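GH5 (Bacteroidetes bacterium AC2a, PDB 4YHG) probably hydrolyses internal beta-1,4-glucosidic bonds of cellulose, as an endoglucanase of glycoside hydrolase family 5. Local coordinates at residues A[330-335]-A[346-351]; A[1-6]-A[284-289]. The protein carries 1 engineered substitution. All blocks are in the same frame, centred on the assembly; numbering follows the deposited sequence.

Contact 1: residues A[330-335]-A[346-351]. With BGC (beta-D-glucopyranose), chain C; BGC (beta-D-glucopyranose), chain B.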
loop_
_atom_site.group_PDB
_atom_site.type_symbol
_atom_site.label_atom_id
_atom_site.label_comp_id
_atom_site.label_asym_id
_atom_site.label_seq_id
_atom_site.Cartn_x
_atom_site.Cartn_y
_atom_site.Cartn_z
ATOM N N TYR A 330 -5.677 4.298 -2.278
ATOM C CA TYR A 330 -5.111 5.663 -2.324
ATOM C C TYR A 330 -4.407 6.020 -1.018
ATOM O O TYR A 330 -4.903 5.682 0.054
ATOM C CB TYR A 330 -6.207 6.670 -2.643
ATOM C CG TYR A 330 -5.765 8.100 -2.537
ATOM C CD1 TYR A 330 -5.060 8.710 -3.569
ATOM C CD2 TYR A 330 -6.046 8.841 -1.417
ATOM C CE1 TYR A 330 -4.652 10.031 -3.476
ATOM C CE2 TYR A 330 -5.618 10.153 -1.299
ATOM C CZ TYR A 330 -4.930 10.744 -2.336
ATOM O OH TYR A 330 -4.502 12.019 -2.223
ATOM N N TRP A 331 -3.259 6.683 -1.110
ATOM C CA TRP A 331 -2.532 7.108 0.055
ATOM C C TRP A 331 -3.077 8.446 0.589
ATOM O O TRP A 331 -2.981 9.478 -0.082
ATOM C CB TRP A 331 -1.038 7.242 -0.267
ATOM C CG TRP A 331 -0.239 7.710 0.917
ATOM C CD1 TRP A 331 0.305 8.960 1.105
ATOM C CD2 TRP A 331 0.056 6.963 2.094
ATOM N NE1 TRP A 331 0.938 9.019 2.312
ATOM C CE2 TRP A 331 0.794 7.814 2.952
ATOM C CE3 TRP A 331 -0.223 5.655 2.508
ATOM C CZ2 TRP A 331 1.238 7.411 4.187
ATOM C CZ3 TRP A 331 0.238 5.247 3.727
ATOM C CH2 TRP A 331 0.966 6.120 4.562
ATOM N N ASP A 332 -3.663 8.417 1.787
ATOM C CA ASP A 332 -4.178 9.633 2.419
ATOM C C ASP A 332 -3.432 9.870 3.734
ATOM O O ASP A 332 -3.568 9.121 4.684
ATOM C CB ASP A 332 -5.673 9.485 2.642
ATOM C CG ASP A 332 -6.321 10.759 3.097
ATOM O OD1 ASP A 332 -5.766 11.438 4.011
ATOM O OD2 ASP A 332 -7.407 11.074 2.559
ATOM N N ASN A 333 -2.623 10.915 3.789
ATOM C CA ASN A 333 -1.913 11.241 5.031
ATOM C C ASN A 333 -2.571 12.339 5.852
ATOM O O ASN A 333 -2.000 12.768 6.841
ATOM C CB ASN A 333 -0.464 11.618 4.731
ATOM C CG ASN A 333 -0.345 12.874 3.873
ATOM O OD1 ASN A 333 -1.321 13.604 3.645
ATOM N ND2 ASN A 333 0.852 13.130 3.406
ATOM N N GLY A 334 -3.767 12.771 5.460
ATOM C CA GLY A 334 -4.519 13.795 6.206
ATOM C C GLY A 334 -4.127 15.242 5.945
ATOM O O GLY A 334 -4.767 16.166 6.462
ATOM N N ASN A 335 -3.087 15.442 5.130
ATOM C CA ASN A 335 -2.530 16.769 4.869
ATOM C C ASN A 335 -3.288 17.479 3.748
ATOM O O ASN A 335 -3.318 17.011 2.633
ATOM C CB ASN A 335 -1.048 16.635 4.498
ATOM C CG ASN A 335 -0.310 17.966 4.498
ATOM O OD1 ASN A 335 -0.903 19.044 4.458
ATOM N ND2 ASN A 335 1.003 17.889 4.593
ATOM N N ILE A 346 -9.715 12.934 2.803
ATOM C CA ILE A 346 -10.766 12.630 3.799
ATOM C C ILE A 346 -10.229 12.798 5.220
ATOM O O ILE A 346 -9.174 12.275 5.546
ATOM C CB ILE A 346 -11.341 11.209 3.597
ATOM C CG1 ILE A 346 -12.322 11.209 2.428
ATOM C CG2 ILE A 346 -12.061 10.715 4.844
ATOM C CD1 ILE A 346 -12.745 9.838 1.971
ATOM N N ASP A 347 -10.956 13.524 6.062
ATOM C CA ASP A 347 -10.531 13.750 7.427
ATOM C C ASP A 347 -10.474 12.443 8.190
ATOM O O ASP A 347 -11.406 11.648 8.140
ATOM C CB ASP A 347 -11.500 14.682 8.142
ATOM C CG ASP A 347 -11.032 15.036 9.530
ATOM O OD1 ASP A 347 -11.282 14.301 10.507
ATOM O OD2 ASP A 347 -10.395 16.070 9.655
ATOM N N HIS A 348 -9.396 12.239 8.927
ATOM C CA HIS A 348 -9.165 10.952 9.570
ATOM C C HIS A 348 -10.030 10.719 10.824
ATOM O O HIS A 348 -10.207 9.577 11.254
ATOM C CB HIS A 348 -7.673 10.788 9.882
ATOM C CG HIS A 348 -6.830 10.567 8.662
ATOM N ND1 HIS A 348 -5.638 9.876 8.685
ATOM C CD2 HIS A 348 -7.030 10.924 7.370
ATOM C CE1 HIS A 348 -5.130 9.836 7.466
ATOM N NE2 HIS A 348 -5.964 10.453 6.648
ATOM N N ALA A 349 -10.556 11.793 11.406
ATOM C CA ALA A 349 -11.382 11.683 12.598
ATOM C C ALA A 349 -12.872 11.623 12.289
ATOM O O ALA A 349 -13.615 10.991 13.045
ATOM C CB ALA A 349 -11.102 12.842 13.538
ATOM N N THR A 350 -13.299 12.274 11.201
ATOM C CA THR A 350 -14.722 12.451 10.897
ATOM C C THR A 350 -15.216 11.703 9.677
ATOM O O THR A 350 -16.409 11.537 9.506
ATOM C CB THR A 350 -15.075 13.930 10.672
ATOM O OG1 THR A 350 -14.544 14.387 9.424
ATOM C CG2 THR A 350 -14.546 14.809 11.824
ATOM N N GLY A 351 -14.301 11.271 8.822
ATOM C CA GLY A 351 -14.658 10.721 7.515
ATOM C C GLY A 351 -15.333 11.671 6.530
ATOM O O GLY A 351 -15.906 11.218 5.549
HETATM C C2 BGC C . 5.387 4.749 2.363
HETATM C C3 BGC C . 4.398 5.784 2.969
HETATM C C4 BGC C . 4.811 7.182 2.463
HETATM C C5 BGC C . 4.656 7.191 0.951
HETATM C C6 BGC C . 4.713 8.591 0.334
HETATM C C1 BGC C . 5.626 4.942 0.830
HETATM O O1 BGC C . 6.797 4.223 0.363
HETATM O O2 BGC C . 4.918 3.413 2.627
HETATM O O3 BGC C . 4.354 5.693 4.422
HETATM O O4 BGC C . 4.092 8.267 3.060
HETATM O O5 BGC C . 5.713 6.344 0.445
HETATM O O6 BGC C . 6.045 9.094 0.461
HETATM C C2 BGC B . 3.982 10.434 4.191
HETATM C C3 BGC B . 4.826 11.602 4.761
HETATM C C4 BGC B . 5.748 11.027 5.851
HETATM C C5 BGC B . 6.615 9.920 5.204
HETATM C C6 BGC B . 7.656 9.415 6.192
HETATM C C1 BGC B . 4.905 9.324 3.630
HETATM O O2 BGC B . 3.051 10.838 3.170
HETATM O O3 BGC B . 4.077 12.746 5.260
HETATM O O4 BGC B . 6.593 12.060 6.386
HETATM O O5 BGC B . 5.821 8.834 4.648
HETATM O O6 BGC B . 8.074 8.113 5.803
#

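Contact 2: residues A[1-6]-A[284-289]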
loop_
_atom_site.group_PDB
_atom_site.type_symbol
_atom_site.label_atom_id
_atom_site.label_comp_id
_atom_site.label_asym_id
_atom_site.label_seq_id
_atom_site.Cartn_x
_atom_site.Cartn_y
_atom_site.Cartn_z
ATOM N N ARG A 1 -9.084 -21.241 -16.858
ATOM C CA ARG A 1 -8.392 -19.943 -17.171
ATOM C C ARG A 1 -7.971 -19.230 -15.870
ATOM O O ARG A 1 -8.825 -18.698 -15.171
ATOM C CB ARG A 1 -9.293 -19.034 -18.028
ATOM C CG ARG A 1 -8.572 -18.350 -19.187
ATOM C CD ARG A 1 -9.322 -17.122 -19.715
ATOM N NE ARG A 1 -10.755 -17.352 -19.955
ATOM C CZ ARG A 1 -11.268 -18.054 -20.974
ATOM N NH1 ARG A 1 -10.475 -18.629 -21.874
ATOM N NH2 ARG A 1 -12.592 -18.191 -21.098
ATOM N N PRO A 2 -6.659 -19.237 -15.532
ATOM C CA PRO A 2 -6.226 -18.732 -14.226
ATOM C C PRO A 2 -6.658 -17.301 -13.860
ATOM O O PRO A 2 -6.958 -17.055 -12.692
ATOM C CB PRO A 2 -4.712 -18.827 -14.311
ATOM C CG PRO A 2 -4.468 -20.010 -15.214
ATOM C CD PRO A 2 -5.530 -19.845 -16.271
ATOM N N MET A 3 -6.709 -16.366 -14.812
ATOM C CA MET A 3 -7.153 -14.996 -14.473
ATOM C C MET A 3 -8.606 -14.946 -13.991
ATOM O O MET A 3 -9.007 -13.990 -13.332
ATOM C CB MET A 3 -6.924 -13.994 -15.620
ATOM C CG MET A 3 -7.656 -14.312 -16.904
ATOM S SD MET A 3 -7.569 -12.999 -18.127
ATOM C CE MET A 3 -6.405 -13.648 -19.314
ATOM N N ASP A 4 -9.374 -15.991 -14.288
ATOM C CA ASP A 4 -10.775 -16.082 -13.866
ATOM C C ASP A 4 -10.948 -16.785 -12.515
ATOM O O ASP A 4 -12.055 -17.129 -12.155
ATOM C CB ASP A 4 -11.599 -16.833 -14.934
ATOM C CG ASP A 4 -11.712 -16.071 -16.239
ATOM O OD1 ASP A 4 -11.641 -14.828 -16.227
ATOM O OD2 ASP A 4 -11.880 -16.711 -17.292
ATOM N N ASN A 5 -9.872 -17.006 -11.767
ATOM C CA ASN A 5 -9.983 -17.786 -10.545
ATOM C C ASN A 5 -10.461 -16.958 -9.360
ATOM O O ASN A 5 -10.577 -15.722 -9.447
ATOM C CB ASN A 5 -8.675 -18.530 -10.236
ATOM C CG ASN A 5 -7.593 -17.636 -9.650
ATOM O OD1 ASN A 5 -7.773 -16.431 -9.471
ATOM N ND2 ASN A 5 -6.447 -18.222 -9.381
ATOM N N GLU A 6 -10.726 -17.663 -8.261
ATOM C CA GLU A 6 -11.299 -17.099 -7.039
ATOM C C GLU A 6 -10.392 -16.044 -6.361
ATOM O O GLU A 6 -10.872 -15.037 -5.836
ATOM C CB GLU A 6 -11.635 -18.270 -6.123
ATOM C CG GLU A 6 -11.978 -17.966 -4.671
ATOM C CD GLU A 6 -12.237 -19.234 -3.846
ATOM O OE1 GLU A 6 -12.485 -20.313 -4.451
ATOM O OE2 GLU A 6 -12.191 -19.147 -2.595
ATOM N N TYR A 284 1.614 -11.782 -13.104
ATOM C CA TYR A 284 0.799 -12.311 -12.006
ATOM C C TYR A 284 -0.654 -12.609 -12.357
ATOM O O TYR A 284 -1.052 -13.746 -12.281
ATOM C CB TYR A 284 0.875 -11.354 -10.817
ATOM C CG TYR A 284 2.301 -11.158 -10.344
ATOM C CD1 TYR A 284 3.089 -12.250 -9.959
ATOM C CD2 TYR A 284 2.872 -9.903 -10.327
ATOM C CE1 TYR A 284 4.397 -12.078 -9.545
ATOM C CE2 TYR A 284 4.167 -9.718 -9.915
ATOM C CZ TYR A 284 4.927 -10.802 -9.513
ATOM O OH TYR A 284 6.218 -10.594 -9.107
ATOM N N ILE A 285 -1.437 -11.599 -12.744
ATOM C CA ILE A 285 -2.861 -11.803 -12.996
ATOM C C ILE A 285 -3.090 -12.965 -14.004
ATOM O O ILE A 285 -3.902 -13.871 -13.773
ATOM C CB ILE A 285 -3.542 -10.515 -13.475
ATOM C CG1 ILE A 285 -3.369 -9.374 -12.462
ATOM C CG2 ILE A 285 -5.026 -10.741 -13.737
ATOM C CD1 ILE A 285 -4.129 -9.520 -11.165
ATOM N N ARG A 286 -2.365 -12.962 -15.113
ATOM C CA ARG A 286 -2.493 -14.048 -16.089
ATOM C C ARG A 286 -2.178 -15.421 -15.490
ATOM O O ARG A 286 -2.617 -16.448 -16.016
ATOM C CB ARG A 286 -1.571 -13.819 -17.290
ATOM C CG ARG A 286 -2.097 -12.873 -18.351
ATOM C CD ARG A 286 -1.419 -13.128 -19.684
ATOM N NE ARG A 286 -1.873 -12.156 -20.682
ATOM C CZ ARG A 286 -2.905 -12.319 -21.525
ATOM N NH1 ARG A 286 -3.637 -13.441 -21.533
ATOM N NH2 ARG A 286 -3.211 -11.340 -22.375
ATOM N N ARG A 287 -1.382 -15.447 -14.424
ATOM C CA ARG A 287 -1.025 -16.698 -13.779
ATOM C C ARG A 287 -1.877 -17.037 -12.550
ATOM O O ARG A 287 -1.556 -17.972 -11.817
ATOM C CB ARG A 287 0.465 -16.707 -13.438
ATOM C CG ARG A 287 1.347 -16.456 -14.641
ATOM C CD ARG A 287 2.756 -16.921 -14.370
ATOM N NE ARG A 287 3.767 -16.058 -14.994
ATOM C CZ ARG A 287 4.053 -16.019 -16.297
ATOM N NH1 ARG A 287 3.395 -16.777 -17.171
ATOM N NH2 ARG A 287 5.017 -15.204 -16.729
ATOM N N GLY A 288 -2.969 -16.299 -12.349
ATOM C CA GLY A 288 -3.901 -16.568 -11.257
ATOM C C GLY A 288 -3.462 -15.990 -9.929
ATOM O O GLY A 288 -3.980 -16.361 -8.888
ATOM N N VAL A 289 -2.508 -15.080 -9.944
ATOM C CA VAL A 289 -2.015 -14.489 -8.717
ATOM C C VAL A 289 -2.467 -13.042 -8.671
ATOM O O VAL A 289 -2.113 -12.258 -9.529
ATOM C CB VAL A 289 -0.483 -14.557 -8.668
ATOM C CG1 VAL A 289 0.051 -13.807 -7.465
ATOM C CG2 VAL A 289 -0.005 -16.016 -8.676
#

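Contact 1: residues A[330-335]-A[346-351]
Asp-332 reaches across to the loop 346-351 and is held there by both of its carboxylate oxygens. Its CB lies 4.1 Å from NE2 of His-348, and with CG anti to the backbone N (chi1 -171°) the carboxylate is carried on past the imidazole, the two side chains running in opposite directions. CG of Asp-332 is 3.6 Å from NE2 of His-348. At the tip the oxygens divide the work. OD1 of Asp-332 accepts from His-348 NE2 at 2.8 Å; the donor stays in its ring plane but comes down on the carboxylate from well above it, the two planes standing 55° apart. OD1 is gripped a second time by the backbone N of Gly-334, which closes an Asx turn as the chain leaves the strand. OD2 of Asp-332 turns its syn lone pair to the backbone N of Ile-346, 3.0 Å away, and also accepts from NE1 of Trp-18 and the backbone N of Val-345. So many donors around a buried carboxylate would be expected to stabilise its negative charge.

This is the carboxyl-terminal end of strand 327-332, the eighth of a TIM barrel, where family 5 enzymes carry their substrate cleft. The residues flanking Asp-332 face the bound glycan: Trp-331 puts one face of its indole against C3 of the glucose of chain C, and sends NE1 to O2 of the glucose of chain B at 2.9 Å. ND2 of Asn-333 also gives a hydrogen bond, 3.2 Å, to O2 of the chain B glucose and is bonded as well to the backbone O of Asp-341, while its OD1 takes the N-H of Asn-335 in a second Asx turn. His-348 is fixed at its other nitrogen as well, ND1 bonding to OE1 of Gln-23, while its side chain touches Leu-20 and Asn-39.

Contact 2: residues A[1-6]-A[284-289]
A chi1 of 77° places CG of Asn-5 between its own backbone N and carbonyl carbon, and from there the amide reaches Gly-288. ND2 of Asn-5 gives a nearly straight hydrogen bond of 3.1 Å to the carbonyl O of Gly-288, in the carbonyl plane and on a lone pair. Met-3 has a similar first torsion, but its chain bends at chi3 and runs beside Arg-286, pointing the same way, until CE of Met-3 lies 3.6 Å from NH1 of Arg-286.

The amide oxygen of Asn-5, OD1, N-caps helix 6-13 through the backbone N of Val-8, so one side chain starts a helix and holds the end of another. That second helix, 270-285, ends in a Schellman motif with Gly-288, at positive phi, as the C-prime residue. The amino-terminal segment packs closely on this turn. CB of Pro-2 rests 3.6 Å from O of Arg-286, and O of Pro-2 receives a CA-H...O contact from Gly-288. Deeper in, CB of Met-3 meets CG2 of Ile-285 at 4.2 Å, while at the surface Arg-286 NE bonds back to OD1 of Asn-282.

The two contacts flank the middle of the molecule, their centres 33 Å apart and their nearest atoms about 17 Å, and they do not meet. Contact 2, which joins residues 1-6 to 284-289, is complete in sequence before contact 1 begins at 330. Both lie on the frame of an eight-stranded parallel barrel: contact 1 on its last strand, contact 2 outside the strands. Contact 2 lies where helix 270-285 finishes and leads into strand 291-296, and it brings the chain start against that turn. Contact 1 lies at the end of strand 327-332, which neighbours 291-296 in the barrel. One contact thus belongs to the substrate site, the other to the distant base of the barrel.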